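Local coordinates for exodeoxyribonuclease (Neisseria meningitidis, PDB 4B5F) that cleaves DNA at abasic sites as a divalent-metal-dependent apurinic/apyrimidinic endonuclease of DNA repair, at a contact of chain A with DNA. Sequence-based numbering; all coordinates share one arbitrary frame.

Contact 1: a contact of chain A with DNA. Residues 36, 66, 109, 112, 114-115. With nucleotides of chain B.
Tyr66 and Ser115 reach the 5'-phosphate of DC5 in chain B from different directions. Tyr109 and Ser112 meet the next phosphate, that of the abasic-site analogue 3DR6. The site is part of the catalytic centre of an AP/ExoA-family endonuclease. Enzymes of this family cut the backbone on the 5' side of the abasic sugar, at the 3DR6 phosphate.

In Tyr66, CG anti to the backbone N (chi1 -177°) carries the ring from CB out to the DA4 sugar and the DC5 phosphate. CD1 comes near C4' of the DA4 sugar. CE1 sits 3.2 Å from DA4 O3', with DA4 C4' further off. CZ is next to DC5 OP1. At the tip, the phenol OH donates a hydrogen bond to DC5 OP1 (2.8 Å), which lies in the ring plane at the edge. Ser115 OG donates to the other phosphate oxygen, DC5 OP2, also at 2.8 Å.

Tyr109, the predicted active-site tyrosine, donates from OH to 3DR6 OP2 at 2.8 Å. This oxygen again lies at the ring edge, in plane. Glu36 CG sits over one ring face, offset toward the rim. The Glu36 carboxylate, a metal ligand, has OE2 4.0 Å from 3DR6 OP2 in this metal-free complex. Ser112 OG donates to the ester oxygen 3DR6 O5' (2.9 Å) and accepts a hydrogen bond from Ser114 OG (3.0 Å). Water 3 joins Tyr109 OH and Ser112 N to DC5 OP1.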
# COMPACT_ATOMS: atom_id res chain seq x y z
N GLU A 36 2.03 5.30 6.23
CA GLU A 36 3.02 6.11 6.93
C GLU A 36 2.50 7.52 7.24
O GLU A 36 3.06 8.51 6.77
CB GLU A 36 4.33 6.19 6.14
CG GLU A 36 5.12 4.90 6.14
CD GLU A 36 6.49 5.05 5.51
OE1 GLU A 36 6.93 6.21 5.30
OE2 GLU A 36 7.13 4.02 5.22
N TYR A 66 5.24 7.65 13.85
CA TYR A 66 5.61 6.33 13.34
C TYR A 66 4.45 5.63 12.64
O TYR A 66 3.33 5.59 13.15
CB TYR A 66 6.13 5.46 14.48
CG TYR A 66 6.61 4.09 14.05
CD1 TYR A 66 7.71 3.95 13.22
CD2 TYR A 66 5.97 2.94 14.50
CE1 TYR A 66 8.15 2.70 12.83
CE2 TYR A 66 6.41 1.68 14.11
CZ TYR A 66 7.50 1.57 13.28
OH TYR A 66 7.95 0.33 12.89
N TYR A 109 0.43 -1.23 5.57
CA TYR A 109 1.85 -0.89 5.64
C TYR A 109 2.60 -2.07 6.24
O TYR A 109 2.62 -2.25 7.46
CB TYR A 109 2.07 0.37 6.49
CG TYR A 109 3.53 0.77 6.63
CD1 TYR A 109 4.47 0.38 5.69
CD2 TYR A 109 3.96 1.52 7.72
CE1 TYR A 109 5.80 0.74 5.81
CE2 TYR A 109 5.29 1.88 7.86
CZ TYR A 109 6.21 1.49 6.90
OH TYR A 109 7.53 1.85 7.03
N SER A 112 9.07 -3.07 7.61
CA SER A 112 10.38 -3.15 6.99
C SER A 112 11.31 -3.97 7.88
O SER A 112 11.15 -3.98 9.10
CB SER A 112 10.95 -1.75 6.77
OG SER A 112 12.27 -1.81 6.25
N SER A 114 14.80 -3.81 7.19
CA SER A 114 16.12 -3.30 6.81
C SER A 114 16.89 -2.65 7.97
O SER A 114 18.12 -2.57 7.93
CB SER A 114 16.00 -2.32 5.65
OG SER A 114 15.17 -1.22 6.00
N SER A 115 16.17 -2.19 8.98
CA SER A 115 16.80 -1.51 10.11
C SER A 115 17.69 -2.45 10.93
O SER A 115 18.82 -2.10 11.27
CB SER A 115 15.75 -0.86 11.02
OG SER A 115 15.04 0.16 10.34
P DA B 4 12.65 2.87 17.27
OP1 DA B 4 11.30 2.60 17.83
OP2 DA B 4 13.79 2.02 17.68
O5' DA B 4 12.56 2.84 15.68
C5' DA B 4 11.52 3.56 15.04
C4' DA B 4 11.78 3.74 13.56
O4' DA B 4 12.79 4.76 13.35
C3' DA B 4 12.29 2.51 12.81
O3' DA B 4 11.21 1.99 12.06
C2' DA B 4 13.41 3.04 11.91
C1' DA B 4 13.29 4.55 12.05
N9 DA B 4 14.55 5.29 11.92
C8 DA B 4 15.70 5.09 12.63
N7 DA B 4 16.67 5.91 12.29
C5 DA B 4 16.11 6.70 11.30
C6 DA B 4 16.62 7.76 10.53
N6 DA B 4 17.86 8.23 10.65
N1 DA B 4 15.79 8.33 9.62
C2 DA B 4 14.55 7.86 9.50
N3 DA B 4 13.96 6.87 10.17
C4 DA B 4 14.80 6.33 11.06
P DC B 5 11.40 0.67 11.16
OP1 DC B 5 10.08 0.01 11.05
OP2 DC B 5 12.56 -0.08 11.68
O5' DC B 5 11.79 1.26 9.72
C5' DC B 5 10.92 2.20 9.10
C4' DC B 5 11.55 2.83 7.88
O4' DC B 5 12.68 3.66 8.26
C3' DC B 5 12.09 1.84 6.84
O3' DC B 5 11.70 2.29 5.55
C2' DC B 5 13.60 1.94 7.02
C1' DC B 5 13.71 3.43 7.33
N1 DC B 5 15.01 3.86 7.92
C2 DC B 5 15.63 5.01 7.42
O2 DC B 5 15.08 5.65 6.52
N3 DC B 5 16.81 5.40 7.95
C4 DC B 5 17.38 4.69 8.92
N4 DC B 5 18.55 5.11 9.41
C5 DC B 5 16.76 3.50 9.44
C6 DC B 5 15.59 3.13 8.91
O5' 3DR B 6 11.68 0.14 4.25
P 3DR B 6 10.75 1.39 4.62
OP1 3DR B 6 10.48 2.15 3.38
OP2 3DR B 6 9.63 0.91 5.45
C2' 3DR B 6 13.74 -2.04 0.77
C5' 3DR B 6 12.69 0.30 3.26
C4' 3DR B 6 13.36 -1.03 2.94
O4' 3DR B 6 12.35 -2.03 2.66
C1' 3DR B 6 12.32 -2.27 1.27
C3' 3DR B 6 14.29 -0.98 1.73
O3' 3DR B 6 15.61 -1.30 2.14
O HOH W 1 9.77 -2.52 10.81
O HOH W 2 13.31 -2.06 9.74
O HOH W 3 8.33 -0.41 8.94

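Contact 2: a contact of chain A with DNA. Residues 165, 168-169, 204, 206, 218. With nucleotides of chain B.
Trp218 presents one indole face to both Trp204 and the abasic sugar of 3DR6. Trp204 CZ3 stands 3.7 Å above that face, and 3DR6 C2' stands 3.8 Å above it, both offset toward the rim. Trp218 CG lies at the edge of Trp204, in its plane. The two indoles therefore meet edge to face. Ser206 N lies over one face of Trp204, offset toward its rim. The outer edge of Trp218 points at the DNA backbone. Its NE1 donates a hydrogen bond to the phosphate oxygen DA8 OP1 at 2.8 Å, with 159° at the hydrogen and the oxygen only 14° out of the ring plane. Trp218 has CG anti to the carbonyl carbon (chi1 -56°), and the indole turned this way reaches both sugar and phosphate.

Trp204 CH2 touches the ester oxygen DG7 O5' at 3.4 Å and also nears 3DR6 C3'. This aromatic pocket receives the baseless sugar, as expected for an abasic-site endonuclease. Ser169 adds its backbone carbonyl beside 3DR6 C2'.

Asn168 brings its amide toward C8 of the unpaired DG7, without a hydrogen bond. The modelled amide of Asn165 is doubtful: OD1 lies 2.9 Å from the phosphate oxygen DA8 OP2, and both atoms can only accept. A turned amide would place a donor there. Water 6 links Ser206 OG to DG7 O5'. Water 5 is held by Ser169 OG at 2.6 Å and meets the ring oxygen 3DR6 O4'.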
# COMPACT_ATOMS: atom_id res chain seq x y z
N ASN A 165 20.91 -6.75 -4.59
CA ASN A 165 20.00 -6.64 -3.44
C ASN A 165 19.44 -7.97 -2.95
O ASN A 165 18.54 -8.00 -2.11
CB ASN A 165 18.86 -5.67 -3.75
CG ASN A 165 19.29 -4.22 -3.72
OD1 ASN A 165 19.22 -3.51 -4.72
ND2 ASN A 165 19.74 -3.77 -2.55
N ASN A 168 19.45 -8.30 0.71
CA ASN A 168 18.89 -7.16 1.43
C ASN A 168 17.39 -7.30 1.67
O ASN A 168 16.65 -7.73 0.78
CB ASN A 168 19.18 -5.86 0.70
CG ASN A 168 20.66 -5.50 0.71
OD1 ASN A 168 21.39 -5.87 1.62
ND2 ASN A 168 21.10 -4.76 -0.30
N SER A 169 16.95 -6.92 2.86
CA SER A 169 15.53 -6.93 3.20
C SER A 169 14.72 -6.24 2.11
O SER A 169 15.04 -5.12 1.71
CB SER A 169 15.30 -6.23 4.55
OG SER A 169 13.95 -6.35 4.95
N TRP A 204 9.12 3.34 -5.44
CA TRP A 204 9.94 3.84 -4.34
C TRP A 204 11.39 4.04 -4.77
O TRP A 204 11.91 3.29 -5.60
CB TRP A 204 9.87 2.89 -3.14
CG TRP A 204 10.74 3.31 -1.99
CD1 TRP A 204 10.45 4.26 -1.05
CD2 TRP A 204 12.04 2.80 -1.67
NE1 TRP A 204 11.49 4.37 -0.16
CE2 TRP A 204 12.47 3.48 -0.51
CE3 TRP A 204 12.87 1.84 -2.24
CZ2 TRP A 204 13.71 3.23 0.08
CZ3 TRP A 204 14.10 1.58 -1.65
CH2 TRP A 204 14.51 2.28 -0.50
N SER A 206 15.31 5.08 -2.98
CA SER A 206 16.12 5.34 -1.79
C SER A 206 16.61 6.79 -1.75
O SER A 206 16.67 7.46 -2.78
CB SER A 206 17.31 4.38 -1.74
OG SER A 206 18.19 4.72 -0.68
N TRP A 218 12.48 0.69 -6.64
CA TRP A 218 11.84 -0.59 -6.40
C TRP A 218 10.34 -0.46 -6.61
O TRP A 218 9.77 0.61 -6.41
CB TRP A 218 12.07 -1.07 -4.97
CG TRP A 218 13.50 -1.18 -4.53
CD1 TRP A 218 14.53 -0.33 -4.82
CD2 TRP A 218 14.06 -2.21 -3.70
NE1 TRP A 218 15.69 -0.76 -4.23
CE2 TRP A 218 15.43 -1.91 -3.54
CE3 TRP A 218 13.53 -3.34 -3.09
CZ2 TRP A 218 16.27 -2.72 -2.78
CZ3 TRP A 218 14.37 -4.14 -2.34
CH2 TRP A 218 15.73 -3.83 -2.19
O5' 3DR B 6 11.68 0.14 4.25
P 3DR B 6 10.75 1.39 4.62
OP1 3DR B 6 10.48 2.15 3.38
OP2 3DR B 6 9.63 0.91 5.45
C2' 3DR B 6 13.74 -2.04 0.77
C5' 3DR B 6 12.69 0.30 3.26
C4' 3DR B 6 13.36 -1.03 2.94
O4' 3DR B 6 12.35 -2.03 2.66
C1' 3DR B 6 12.32 -2.27 1.27
C3' 3DR B 6 14.29 -0.98 1.73
O3' 3DR B 6 15.61 -1.30 2.14
P DG B 7 16.66 -0.14 2.50
OP1 DG B 7 17.89 -0.78 3.02
OP2 DG B 7 15.96 0.88 3.31
O5' DG B 7 16.99 0.51 1.07
C5' DG B 7 17.52 -0.29 0.02
C4' DG B 7 18.75 0.36 -0.60
O4' DG B 7 19.77 0.54 0.42
C3' DG B 7 19.40 -0.45 -1.71
O3' DG B 7 19.99 0.43 -2.66
C2' DG B 7 20.48 -1.21 -0.95
C1' DG B 7 20.95 -0.13 0.01
N9 DG B 7 21.64 -0.66 1.18
C8 DG B 7 21.27 -1.74 1.94
N7 DG B 7 22.08 -1.99 2.93
C5 DG B 7 23.06 -1.00 2.82
C6 DG B 7 24.20 -0.76 3.62
O6 DG B 7 24.59 -1.39 4.61
N1 DG B 7 24.93 0.34 3.16
C2 DG B 7 24.58 1.11 2.07
N2 DG B 7 25.40 2.13 1.78
N3 DG B 7 23.51 0.89 1.32
C4 DG B 7 22.80 -0.18 1.75
P DA B 8 19.35 0.58 -4.12
OP1 DA B 8 17.93 0.95 -3.96
OP2 DA B 8 19.71 -0.62 -4.91
O5' DA B 8 20.13 1.84 -4.74
C5' DA B 8 19.92 3.13 -4.18
C4' DA B 8 21.20 3.95 -4.19
O4' DA B 8 22.13 3.45 -3.19
C3' DA B 8 21.97 3.97 -5.51
O3' DA B 8 22.50 5.27 -5.72
C2' DA B 8 23.06 2.92 -5.30
C1' DA B 8 23.32 2.99 -3.80
N9 DA B 8 23.65 1.70 -3.18
C8 DA B 8 22.97 0.52 -3.34
N7 DA B 8 23.48 -0.48 -2.66
C5 DA B 8 24.57 0.08 -2.00
C6 DA B 8 25.53 -0.45 -1.12
N6 DA B 8 25.54 -1.73 -0.73
N1 DA B 8 26.47 0.38 -0.65
C2 DA B 8 26.46 1.66 -1.03
N3 DA B 8 25.61 2.28 -1.86
C4 DA B 8 24.68 1.42 -2.31
O HOH W 4 16.15 2.75 -4.43
O HOH W 5 12.25 -4.48 4.23
O HOH W 6 17.34 3.37 1.57

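Contact 3: a contact of chain A with DNA. Residues 10-11, 14, 18, 38. With nucleotides of chain C.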
# COMPACT_ATOMS: atom_id res chain seq x y z
N ASN A 10 4.87 9.18 3.34
CA ASN A 10 6.08 9.47 4.11
C ASN A 10 5.87 10.66 5.05
O ASN A 10 6.61 11.64 5.01
CB ASN A 10 7.26 9.74 3.17
CG ASN A 10 8.59 9.78 3.89
OD1 ASN A 10 8.72 9.26 4.99
ND2 ASN A 10 9.59 10.38 3.25
N GLY A 11 4.85 10.56 5.90
CA GLY A 11 4.49 11.64 6.80
C GLY A 11 3.40 12.51 6.20
O GLY A 11 3.66 13.34 5.33
N SER A 14 3.90 16.25 6.29
CA SER A 14 4.89 16.68 5.31
C SER A 14 4.29 16.71 3.91
O SER A 14 4.50 17.67 3.15
CB SER A 14 6.11 15.75 5.34
OG SER A 14 7.04 16.10 4.33
N LYS A 18 3.34 19.60 0.54
CA LYS A 18 3.91 19.41 -0.78
C LYS A 18 2.84 19.41 -1.87
O LYS A 18 3.16 19.35 -3.06
CB LYS A 18 4.70 18.10 -0.84
CG LYS A 18 5.88 18.04 0.12
CD LYS A 18 6.53 16.67 0.10
CE LYS A 18 7.63 16.57 1.15
NZ LYS A 18 8.22 15.21 1.17
N LYS A 38 2.81 8.77 10.03
CA LYS A 38 3.81 9.29 10.95
C LYS A 38 3.20 10.34 11.87
O LYS A 38 3.81 11.37 12.16
CB LYS A 38 5.02 9.85 10.19
CG LYS A 38 5.80 8.77 9.45
CD LYS A 38 7.09 9.32 8.85
CE LYS A 38 7.85 8.22 8.13
NZ LYS A 38 9.13 8.71 7.56
P DA C 9 11.10 14.87 4.04
OP1 DA C 9 10.21 14.78 2.86
OP2 DA C 9 11.84 16.13 4.31
O5' DA C 9 10.26 14.52 5.35
C5' DA C 9 9.54 13.29 5.38
C4' DA C 9 9.20 12.90 6.81
O4' DA C 9 10.39 12.41 7.47
C3' DA C 9 8.65 14.04 7.66
O3' DA C 9 7.38 13.67 8.17
C2' DA C 9 9.68 14.23 8.78
C1' DA C 9 10.42 12.90 8.80
N9 DA C 9 11.82 13.01 9.20
C8 DA C 9 12.72 13.96 8.80
N7 DA C 9 13.91 13.81 9.33
C5 DA C 9 13.79 12.68 10.11
C6 DA C 9 14.71 11.99 10.93
N6 DA C 9 15.98 12.37 11.09
N1 DA C 9 14.26 10.89 11.58
C2 DA C 9 12.99 10.52 11.42
N3 DA C 9 12.04 11.09 10.68
C4 DA C 9 12.51 12.17 10.04
P DG C 10 6.44 14.77 8.87
OP1 DG C 10 5.03 14.42 8.56
OP2 DG C 10 6.96 16.10 8.52
O5' DG C 10 6.69 14.54 10.43
C5' DG C 10 6.44 13.26 10.98
C4' DG C 10 7.16 13.11 12.31
O4' DG C 10 8.59 13.15 12.10
C3' DG C 10 6.85 14.21 13.33
O3' DG C 10 6.37 13.60 14.52
C2' DG C 10 8.20 14.90 13.56
C1' DG C 10 9.15 13.75 13.25
N9 DG C 10 10.52 14.18 12.97
C8 DG C 10 10.94 15.19 12.14
N7 DG C 10 12.23 15.32 12.11
C5 DG C 10 12.70 14.35 12.99
C6 DG C 10 14.02 14.02 13.37
O6 DG C 10 15.08 14.53 13.00
N1 DG C 10 14.04 12.96 14.28
C2 DG C 10 12.93 12.31 14.76
N2 DG C 10 13.15 11.32 15.63
N3 DG C 10 11.69 12.61 14.41
C4 DG C 10 11.65 13.64 13.52
O HOH W 7 9.62 12.49 1.31
O HOH W 8 10.18 9.13 10.05
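Lys18 and Ser14 hold successive phosphates of chain C, the strand opposite the abasic site. Contacts with the backbone dominate. Lys18 has an extended chain, and its ammonium NZ forms a salt bridge with DA9 OP1 at 2.6 Å. The CE atom follows close behind the tip. Ser14, in helix 12-15, donates its backbone N to DG10 OP1 at 3.1 Å, with 139° at the hydrogen. The first turn of the helix thus faces this phosphate, and the helix end may add to the attraction. Ser14 CB packs against DA9 C3' at 3.8 Å. Gly11 CA lies beside the same DG10 phosphate. Asn10 ND2 reaches DA9 OP1 through water 7, while the Asn10 backbone O rests near DA9 C5'. The CB of Lys38 packs on DG10 C5'.

Readout of a base is indirect. Lys38 stretches its extended chain toward the minor groove, where NZ holds water 8 at 2.7 Å. That water contacts N3 on the sugar edge of the paired base DA9 (2.8 Å). Such an acceptor is common to many bases at this edge, so little sequence preference is likely.

Asn10 is also a metal ligand in metal-bound forms of this enzyme. Here Lys38 NZ donates to the amide oxygen Asn10 OD1 at 2.7 Å, with a C=O to donor angle of 167°, nearly straight off the carbonyl.

Contact 4: a contact of chain A with DNA. Residues 206, 208-211, 216, 218. With nucleotides of chain B.
The segment between strands 204-205 and 217-218, which includes helix 211-214, meets chain B on the 3' side of the abasic site. Its residues line the sugar of DA8 and the phosphates of DA8 and DT9.

Gln210 donates its backbone N to DT9 OP1 at 2.9 Å, with 163° at the hydrogen. Gly209 lies alongside, with CA near DT9 C5'. Arg208 lays its CB against the sugar ring oxygen DA8 O4' at 3.4 Å. Beyond CG its chain runs extended to NE, and CD stays within 3.9 Å of DA8 O4'. Ala211 CB and Ser206 CB each touch DA8 C5'.

Val216 uses both methyls. CG1, anti to the backbone N (chi1 -176°), faces the ester oxygen DA8 O5' at 3.6 Å, while CG2 turns toward DT9 OP2. The contacts fall on sugar and phosphate, which suits binding without regard to sequence.

Within the protein, Ser206 OG accepts a bond from Arg208 N and probably helps to hold this turn. Water 9 connects Ser206 N and Val216 O to the phosphate oxygen DA8 OP1, lying 2.6 Å from that oxygen.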
# COMPACT_ATOMS: atom_id res chain seq x y z
N SER A 206 15.31 5.08 -2.98
CA SER A 206 16.12 5.34 -1.79
C SER A 206 16.61 6.79 -1.75
O SER A 206 16.67 7.46 -2.78
CB SER A 206 17.31 4.38 -1.74
OG SER A 206 18.19 4.72 -0.68
N ARG A 208 19.61 7.41 -0.75
CA ARG A 208 21.04 7.27 -1.00
C ARG A 208 21.42 7.71 -2.41
O ARG A 208 20.67 7.50 -3.36
CB ARG A 208 21.49 5.82 -0.79
CG ARG A 208 21.16 5.25 0.59
CD ARG A 208 21.64 3.81 0.69
NE ARG A 208 21.27 3.18 1.95
CZ ARG A 208 22.02 3.22 3.05
NH1 ARG A 208 23.18 3.86 3.04
NH2 ARG A 208 21.61 2.61 4.15
N GLY A 209 22.60 8.33 -2.53
CA GLY A 209 23.11 8.77 -3.82
C GLY A 209 22.11 9.57 -4.62
O GLY A 209 21.42 10.44 -4.08
N GLN A 210 22.03 9.28 -5.91
CA GLN A 210 21.07 9.95 -6.79
C GLN A 210 20.06 8.94 -7.33
O GLN A 210 19.73 8.95 -8.51
CB GLN A 210 21.80 10.64 -7.95
CG GLN A 210 22.77 11.72 -7.51
CD GLN A 210 22.07 12.91 -6.88
OE1 GLN A 210 20.90 13.17 -7.15
NE2 GLN A 210 22.79 13.64 -6.04
N ALA A 211 19.58 8.08 -6.44
CA ALA A 211 18.67 7.00 -6.81
C ALA A 211 17.48 7.49 -7.64
O ALA A 211 17.21 6.96 -8.72
CB ALA A 211 18.19 6.26 -5.57
N VAL A 216 16.81 4.56 -10.05
CA VAL A 216 17.19 3.34 -9.37
C VAL A 216 16.17 3.09 -8.27
O VAL A 216 16.37 3.48 -7.12
CB VAL A 216 18.60 3.44 -8.76
CG1 VAL A 216 19.01 2.12 -8.13
CG2 VAL A 216 19.61 3.88 -9.81
N TRP A 218 12.48 0.69 -6.64
CA TRP A 218 11.84 -0.59 -6.40
C TRP A 218 10.34 -0.46 -6.61
O TRP A 218 9.77 0.61 -6.41
CB TRP A 218 12.07 -1.07 -4.97
CG TRP A 218 13.50 -1.18 -4.53
CD1 TRP A 218 14.53 -0.33 -4.82
CD2 TRP A 218 14.06 -2.21 -3.70
NE1 TRP A 218 15.69 -0.76 -4.23
CE2 TRP A 218 15.43 -1.91 -3.54
CE3 TRP A 218 13.53 -3.34 -3.09
CZ2 TRP A 218 16.27 -2.72 -2.78
CZ3 TRP A 218 14.37 -4.14 -2.34
CH2 TRP A 218 15.73 -3.83 -2.19
P DA B 8 19.35 0.58 -4.12
OP1 DA B 8 17.93 0.95 -3.96
OP2 DA B 8 19.71 -0.62 -4.91
O5' DA B 8 20.13 1.84 -4.74
C5' DA B 8 19.92 3.13 -4.18
C4' DA B 8 21.20 3.95 -4.19
O4' DA B 8 22.13 3.45 -3.19
C3' DA B 8 21.97 3.97 -5.51
O3' DA B 8 22.50 5.27 -5.72
C2' DA B 8 23.06 2.92 -5.30
C1' DA B 8 23.32 2.99 -3.80
N9 DA B 8 23.65 1.70 -3.18
C8 DA B 8 22.97 0.52 -3.34
N7 DA B 8 23.48 -0.48 -2.66
C5 DA B 8 24.57 0.08 -2.00
C6 DA B 8 25.53 -0.45 -1.12
N6 DA B 8 25.54 -1.73 -0.73
N1 DA B 8 26.47 0.38 -0.65
C2 DA B 8 26.46 1.66 -1.03
N3 DA B 8 25.61 2.28 -1.86
C4 DA B 8 24.68 1.42 -2.31
P DT B 9 23.42 5.58 -7.00
OP1 DT B 9 23.33 7.02 -7.29
OP2 DT B 9 23.07 4.60 -8.05
O5' DT B 9 24.90 5.26 -6.48
C5' DT B 9 25.40 6.00 -5.37
C4' DT B 9 26.74 5.46 -4.91
O4' DT B 9 26.60 4.12 -4.41
C3' DT B 9 27.82 5.40 -5.99
O3' DT B 9 28.88 6.28 -5.62
C2' DT B 9 28.26 3.94 -6.03
C1' DT B 9 27.80 3.43 -4.67
N1 DT B 9 27.51 1.96 -4.59
C2 DT B 9 28.27 1.18 -3.76
O2 DT B 9 29.19 1.61 -3.08
N3 DT B 9 27.93 -0.15 -3.75
C4 DT B 9 26.91 -0.75 -4.46
O4 DT B 9 26.68 -1.96 -4.39
C5 DT B 9 26.15 0.13 -5.31
C7 DT B 9 25.02 -0.42 -6.14
C6 DT B 9 26.48 1.43 -5.33
O HOH W 9 16.15 2.75 -4.43

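Contacts 1, 2 and 4 follow chain B from the 5' to the 3' side of the abasic site, while contact 3 holds the other strand. Contacts 1 and 2 have C-alpha centres about 12 Å apart and share 3DR6; contact 1 holds mainly its phosphate and contact 2 its sugar. Contacts 2 and 4 are about 9 Å apart and share Ser206 and Trp218. Contact 3 lies about 14 Å from contact 1 and 19 Å from contact 4. One protein chain thus holds both strands. This probably fixes the duplex while the abasic nucleotide sits at the active site.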